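Local coordinates for major Capsid Protein VP1 (Chimpanzee polyomavirus Bob, PDB 6Y9I) that forms the pentameric outer capsomers of the polyomavirus shell and binds glycan receptors on the host cell, at the interface of chains A and B. Residues are numbered along the deposited sequence; one frame, centred on the assembly and turned at random. Chains: chain A/B, Major Capsid Protein VP1.

The interface of chains A and B. Residues chain A 25, 97, 99; chain B 145, 183, 203, 205-206.
Water 1 is gripped between A:Tyr25 and two oxygens of the neighbouring VP1, its oxygen lying 2.5 Å from the phenol OH of A:Tyr25. The patch joins two jelly-roll subunits of the polyomavirus VP1 pentamer, bringing strand 19-26, the end of strand 87-98 and A:Val99 in the loop just after it against loops and strand 142-146 of chain B. The carboxylate oxygen OD1 of B:Asp205 lies 2.6 Å from water 1, and the side-chain amide oxygen OE1 of B:Gln145 lies 2.7 Å from it. With a carboxylate and an amide carbonyl as neighbours, the water probably donates to both while receiving the phenol hydrogen. Against one face of the phenol ring, B:Leu183 lies crosswise: its CG sits over the middle of the A:Tyr25 ring, 3.5 Å from the centroid, in a CH-pi contact. CG anti to the backbone N (chi1 -159°) brings this branch point over the ring. From there CD1 lies toward the CD2/CE2 side and CD2 toward CZ and CE1. B:Pro206 meets the outer end of the tyrosine at about a right angle, its CD 3.4 Å from OH of A:Tyr25. The same pyrrolidine presses on A:Val99, where CG of B:Pro206 and CG2 of the valine fit tightly at 3.5 Å. That CG2 touches the proline while lying in plane at the edge of the A:Tyr25 ring. The other valine branch, CG1, anti to the backbone N (chi1 177°), is directed to the aliphatic part of B:Gln145, 3.8 Å from its CG. Farther along the same pyrrolidine, CB of A:Glu97 meets CB of B:Pro206 at 3.8 Å, the two side chains meeting at a slant.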
ATOM      1  N   TYR A  25      20.902 -20.725  -8.333  1.00 25.19           N
ATOM      2  CA  TYR A  25      19.635 -20.321  -8.976  1.00 25.47           C
ATOM      3  C   TYR A  25      18.687 -21.491  -8.864  1.00 26.65           C
ATOM      4  O   TYR A  25      19.171 -22.648  -9.002  1.00 24.14           O
ATOM      5  CB  TYR A  25      19.837 -19.987 -10.447  1.00 28.14           C
ATOM      6  CG  TYR A  25      20.144 -18.544 -10.700  1.00 29.92           C
ATOM      7  CD1 TYR A  25      19.180 -17.576 -10.479  1.00 33.20           C
ATOM      8  CD2 TYR A  25      21.383 -18.146 -11.172  1.00 34.16           C
ATOM      9  CE1 TYR A  25      19.437 -16.242 -10.732  1.00 31.42           C
ATOM     10  CE2 TYR A  25      21.660 -16.812 -11.418  1.00 33.85           C
ATOM     11  CZ  TYR A  25      20.676 -15.860 -11.207  1.00 35.05           C
ATOM     12  OH  TYR A  25      20.913 -14.540 -11.457  1.00 34.35           O
ATOM     13  N   GLU A  97      16.961 -12.927  -4.797  1.00 19.93           N
ATOM     14  CA  GLU A  97      16.517 -11.993  -5.834  1.00 22.45           C
ATOM     15  C   GLU A  97      15.711 -12.754  -6.874  1.00 21.18           C
ATOM     16  O   GLU A  97      16.156 -13.837  -7.294  1.00 19.70           O
ATOM     17  CB  GLU A  97      17.739 -11.370  -6.490  1.00 25.60           C
ATOM     18  CG  GLU A  97      17.376 -10.433  -7.591  1.00 29.60           C
ATOM     19  CD  GLU A  97      17.489  -8.997  -7.157  1.00 36.66           C
ATOM     20  OE1 GLU A  97      16.950  -8.677  -6.065  1.00 41.31           O
ATOM     21  OE2 GLU A  97      18.148  -8.227  -7.902  1.00 40.28           O
ATOM     22  N   VAL A  99      15.032 -12.847 -10.619  1.00 20.79           N
ATOM     23  CA  VAL A  99      15.832 -12.345 -11.773  1.00 22.31           C
ATOM     24  C   VAL A  99      14.975 -12.289 -13.031  1.00 21.07           C
ATOM     25  O   VAL A  99      14.208 -13.245 -13.273  1.00 24.34           O
ATOM     26  CB  VAL A  99      17.102 -13.189 -12.006  1.00 26.05           C
ATOM     27  CG1 VAL A  99      17.856 -12.701 -13.222  1.00 27.36           C
ATOM     28  CG2 VAL A  99      18.010 -13.107 -10.795  1.00 28.21           C
TER
ATOM     29  N   GLN B 145      22.359  -9.890 -16.224  1.00 20.11           N
ATOM     30  CA  GLN B 145      21.888 -11.250 -16.561  1.00 20.65           C
ATOM     31  C   GLN B 145      20.767 -11.134 -17.592  1.00 23.75           C
ATOM     32  O   GLN B 145      19.824 -10.326 -17.393  1.00 24.03           O
ATOM     33  CB  GLN B 145      21.393 -12.011 -15.342  1.00 22.45           C
ATOM     34  CG  GLN B 145      20.695 -13.327 -15.695  1.00 22.68           C
ATOM     35  CD  GLN B 145      21.634 -14.376 -16.242  1.00 22.89           C
ATOM     36  OE1 GLN B 145      22.654 -14.682 -15.629  1.00 23.01           O
ATOM     37  NE2 GLN B 145      21.265 -14.957 -17.379  1.00 23.78           N
ATOM     38  N   LEU B 183      17.060 -19.337 -16.766  1.00 23.72           N
ATOM     39  CA  LEU B 183      18.350 -18.710 -16.432  1.00 24.76           C
ATOM     40  C   LEU B 183      19.437 -19.411 -17.240  1.00 25.74           C
ATOM     41  O   LEU B 183      19.781 -20.543 -16.886  1.00 26.04           O
ATOM     42  CB  LEU B 183      18.580 -18.829 -14.927  1.00 24.61           C
ATOM     43  CG  LEU B 183      19.566 -17.841 -14.313  1.00 27.08           C
ATOM     44  CD1 LEU B 183      20.985 -18.147 -14.755  1.00 26.83           C
ATOM     45  CD2 LEU B 183      19.170 -16.401 -14.635  1.00 27.68           C
ATOM     46  N   SER B 203      18.618  -7.809 -16.630  1.00 22.26           N
ATOM     47  CA  SER B 203      18.399  -7.491 -15.199  1.00 22.99           C
ATOM     48  C   SER B 203      19.760  -7.360 -14.542  1.00 22.85           C
ATOM     49  O   SER B 203      20.720  -8.012 -14.977  1.00 23.75           O
ATOM     50  CB  SER B 203      17.595  -8.573 -14.506  1.00 22.83           C
ATOM     51  OG  SER B 203      16.272  -8.581 -14.977  1.00 25.40           O
ATOM     52  N   ASP B 205      22.575  -8.544 -12.380  1.00 21.60           N
ATOM     53  CA  ASP B 205      23.010  -9.920 -12.044  1.00 23.54           C
ATOM     54  C   ASP B 205      23.263 -10.006 -10.538  1.00 22.70           C
ATOM     55  O   ASP B 205      24.259  -9.488 -10.025  1.00 21.55           O
ATOM     56  CB  ASP B 205      24.241 -10.304 -12.871  1.00 24.90           C
ATOM     57  CG  ASP B 205      24.703 -11.735 -12.665  1.00 27.10           C
ATOM     58  OD1 ASP B 205      24.115 -12.410 -11.789  1.00 26.32           O
ATOM     59  OD2 ASP B 205      25.674 -12.158 -13.369  1.00 27.75           O
ATOM     60  N   PRO B 206      22.378 -10.656  -9.756  1.00 21.01           N
ATOM     61  CA  PRO B 206      22.585 -10.746  -8.310  1.00 21.18           C
ATOM     62  C   PRO B 206      23.749 -11.684  -7.959  1.00 21.21           C
ATOM     63  O   PRO B 206      24.205 -11.604  -6.851  1.00 19.75           O
ATOM     64  CB  PRO B 206      21.254 -11.309  -7.808  1.00 21.96           C
ATOM     65  CG  PRO B 206      20.801 -12.164  -8.942  1.00 22.39           C
ATOM     66  CD  PRO B 206      21.189 -11.405 -10.194  1.00 21.12           C
TER
HETATM   67  O   HOH W   1      22.902 -14.395 -12.960  1.00 36.16           O